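Local coordinates for protein 1-deoxy-D-xylulose 5-phosphate reductoisomerase (Zymomonas mobilis, PDB 1R0K) that catalyses the NADPH-dependent rearrangement and reduction of 1-deoxy-D-xylulose 5-phosphate to 2-C-methyl-D-erythritol 4-phosphate, with the help of a divalent metal cation, at residues D22-N27 with Y31-L36. Numbering follows the deposited sequence.
Sequences DLIERN and YQVIAL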
loop_
_atom_site.group_PDB
_atom_site.type_symbol
_atom_site.label_atom_id
_atom_site.label_comp_id
_atom_site.label_asym_id
_atom_site.label_seq_id
_atom_site.Cartn_x
_atom_site.Cartn_y
_atom_site.Cartn_z
ATOM N N ASP B 22 15.825 15.628 -13.802
ATOM C CA ASP B 22 14.578 15.832 -14.529
ATOM C C ASP B 22 13.556 16.455 -13.577
ATOM O O ASP B 22 12.941 17.474 -13.889
ATOM C CB ASP B 22 14.045 14.492 -15.056
ATOM C CG ASP B 22 12.751 14.645 -15.849
ATOM O OD1 ASP B 22 12.817 14.878 -17.075
ATOM O OD2 ASP B 22 11.664 14.537 -15.241
ATOM N N LEU B 23 13.390 15.854 -12.403
ATOM C CA LEU B 23 12.424 16.360 -11.433
ATOM C C LEU B 23 12.831 17.700 -10.837
ATOM O O LEU B 23 11.986 18.563 -10.606
ATOM C CB LEU B 23 12.207 15.334 -10.309
ATOM C CG LEU B 23 11.667 13.971 -10.759
ATOM C CD1 LEU B 23 11.287 13.138 -9.534
ATOM C CD2 LEU B 23 10.451 14.170 -11.651
ATOM N N ILE B 24 14.126 17.877 -10.586
ATOM C CA ILE B 24 14.614 19.134 -10.022
ATOM C C ILE B 24 14.394 20.296 -10.995
ATOM O O ILE B 24 13.919 21.362 -10.609
ATOM C CB ILE B 24 16.126 19.050 -9.686
ATOM C CG1 ILE B 24 16.347 18.072 -8.529
ATOM C CG2 ILE B 24 16.661 20.439 -9.322
ATOM C CD1 ILE B 24 17.804 17.801 -8.216
ATOM N N GLU B 25 14.730 20.079 -12.259
ATOM C CA GLU B 25 14.587 21.127 -13.258
ATOM C C GLU B 25 13.151 21.527 -13.599
ATOM O O GLU B 25 12.922 22.601 -14.161
ATOM C CB GLU B 25 15.380 20.742 -14.502
ATOM C CG GLU B 25 16.881 20.853 -14.250
ATOM C CD GLU B 25 17.713 20.510 -15.459
ATOM O OE1 GLU B 25 18.098 19.327 -15.609
ATOM O OE2 GLU B 25 17.970 21.429 -16.265
ATOM N N ARG B 26 12.191 20.678 -13.243
ATOM C CA ARG B 26 10.774 20.975 -13.461
ATOM C C ARG B 26 10.298 21.772 -12.250
ATOM O O ARG B 26 9.137 22.174 -12.171
ATOM C CB ARG B 26 9.950 19.686 -13.542
ATOM C CG ARG B 26 10.293 18.783 -14.703
ATOM C CD ARG B 26 9.583 17.439 -14.589
ATOM N NE ARG B 26 9.949 16.565 -15.697
ATOM C CZ ARG B 26 9.490 16.699 -16.935
ATOM N NH1 ARG B 26 8.634 17.668 -17.226
ATOM N NH2 ARG B 26 9.907 15.878 -17.887
ATOM N N ASN B 27 11.206 21.997 -11.307
ATOM C CA ASN B 27 10.863 22.706 -10.082
ATOM C C ASN B 27 11.996 23.586 -9.566
ATOM O O ASN B 27 12.281 23.604 -8.368
ATOM C CB ASN B 27 10.481 21.683 -9.012
ATOM C CG ASN B 27 9.259 20.874 -9.393
ATOM O OD1 ASN B 27 8.131 21.355 -9.286
ATOM N ND2 ASN B 27 9.475 19.642 -9.856
ATOM N N TYR B 31 13.650 24.225 -5.806
ATOM C CA TYR B 31 14.967 23.706 -5.470
ATOM C C TYR B 31 16.141 24.523 -5.974
ATOM O O TYR B 31 16.139 25.008 -7.104
ATOM C CB TYR B 31 15.108 22.280 -6.004
ATOM C CG TYR B 31 14.019 21.358 -5.523
ATOM C CD1 TYR B 31 13.042 20.888 -6.399
ATOM C CD2 TYR B 31 13.945 20.981 -4.184
ATOM C CE1 TYR B 31 12.012 20.068 -5.953
ATOM C CE2 TYR B 31 12.918 20.158 -3.727
ATOM C CZ TYR B 31 11.955 19.707 -4.615
ATOM O OH TYR B 31 10.933 18.902 -4.161
ATOM N N GLN B 32 17.154 24.645 -5.122
ATOM C CA GLN B 32 18.379 25.365 -5.440
ATOM C C GLN B 32 19.529 24.360 -5.431
ATOM O O GLN B 32 19.863 23.788 -4.394
ATOM C CB GLN B 32 18.636 26.460 -4.404
ATOM C CG GLN B 32 20.074 26.950 -4.377
ATOM C CD GLN B 32 20.249 28.195 -3.532
ATOM O OE1 GLN B 32 19.767 28.267 -2.398
ATOM N NE2 GLN B 32 20.948 29.184 -4.079
ATOM N N VAL B 33 20.129 24.144 -6.594
ATOM C CA VAL B 33 21.219 23.192 -6.713
ATOM C C VAL B 33 22.535 23.704 -6.146
ATOM O O VAL B 33 23.040 24.744 -6.563
ATOM C CB VAL B 33 21.441 22.800 -8.178
ATOM C CG1 VAL B 33 22.591 21.815 -8.287
ATOM C CG2 VAL B 33 20.169 22.191 -8.743
ATOM N N ILE B 34 23.085 22.962 -5.192
ATOM C CA ILE B 34 24.356 23.323 -4.589
ATOM C C ILE B 34 25.469 22.674 -5.403
ATOM O O ILE B 34 26.140 23.335 -6.191
ATOM C CB ILE B 34 24.446 22.838 -3.122
ATOM C CG1 ILE B 34 23.318 23.460 -2.294
ATOM C CG2 ILE B 34 25.797 23.225 -2.524
ATOM C CD1 ILE B 34 23.336 24.974 -2.262
ATOM N N ALA B 35 25.658 21.372 -5.227
ATOM C CA ALA B 35 26.701 20.678 -5.965
ATOM C C ALA B 35 26.183 19.526 -6.806
ATOM O O ALA B 35 25.186 18.887 -6.472
ATOM C CB ALA B 35 27.766 20.170 -5.008
ATOM N N LEU B 36 26.866 19.286 -7.918
ATOM C CA LEU B 36 26.551 18.176 -8.801
ATOM C C LEU B 36 27.892 17.505 -9.027
ATOM O O LEU B 36 28.908 18.185 -9.157
ATOM C CB LEU B 36 25.997 18.663 -10.142
ATOM C CG LEU B 36 24.655 19.395 -10.170
ATOM C CD1 LEU B 36 24.269 19.630 -11.627
ATOM C CD2 LEU B 36 23.575 18.574 -9.458
#
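The ring of Tyr31 lies against Asn27, its CD1 corner 3.7 Å from Asn27 CB and CE1 almost as near. This is the helix-to-strand connection of the first beta-alpha-beta unit, strand 5-10, helix 15-25, strand 31-38, in the Rossmann-type NADPH-binding domain, where the helix runs out and the chain enters the parallel sheet again. The backbone closes the turn: Tyr31 N donates to Asn27 O at 3.0 Å, bent at the hydrogen to 140°. That carbonyl also sits obliquely by the ring, with Asn27 O 3.4 Å from Tyr31 CD1. Tyr31 CG stands anti to its own carbonyl carbon (chi1 -55°), which turns the ring back toward Asn27; the side chain also touches Val7 of strand 5-10 and Leu274 of helix 267-275. Replacing the tyrosine with an alanine would probably open a gap beside Asn27 CB and take away packing from Val7 and Leu274. The other apolar contacts come from Ile24, whose CG2 branch, anti to the backbone N, reaches both Tyr31 CB at 4.1 Å and Val33 CG2 at 4.0 Å, crossing each side chain at about a right angle. On the helix side, Arg26 holds Asp22 side-on through NE and NH2, one nitrogen to each carboxylate oxygen, and Asp22 OD2 has a second cationic partner in Arg267. The Asn27 amide turns back over the last helical turn, where ND2 donates to Leu23 O at 2.8 Å, in the plane of the Leu23 carbonyl and close to the Asn27 amide plane.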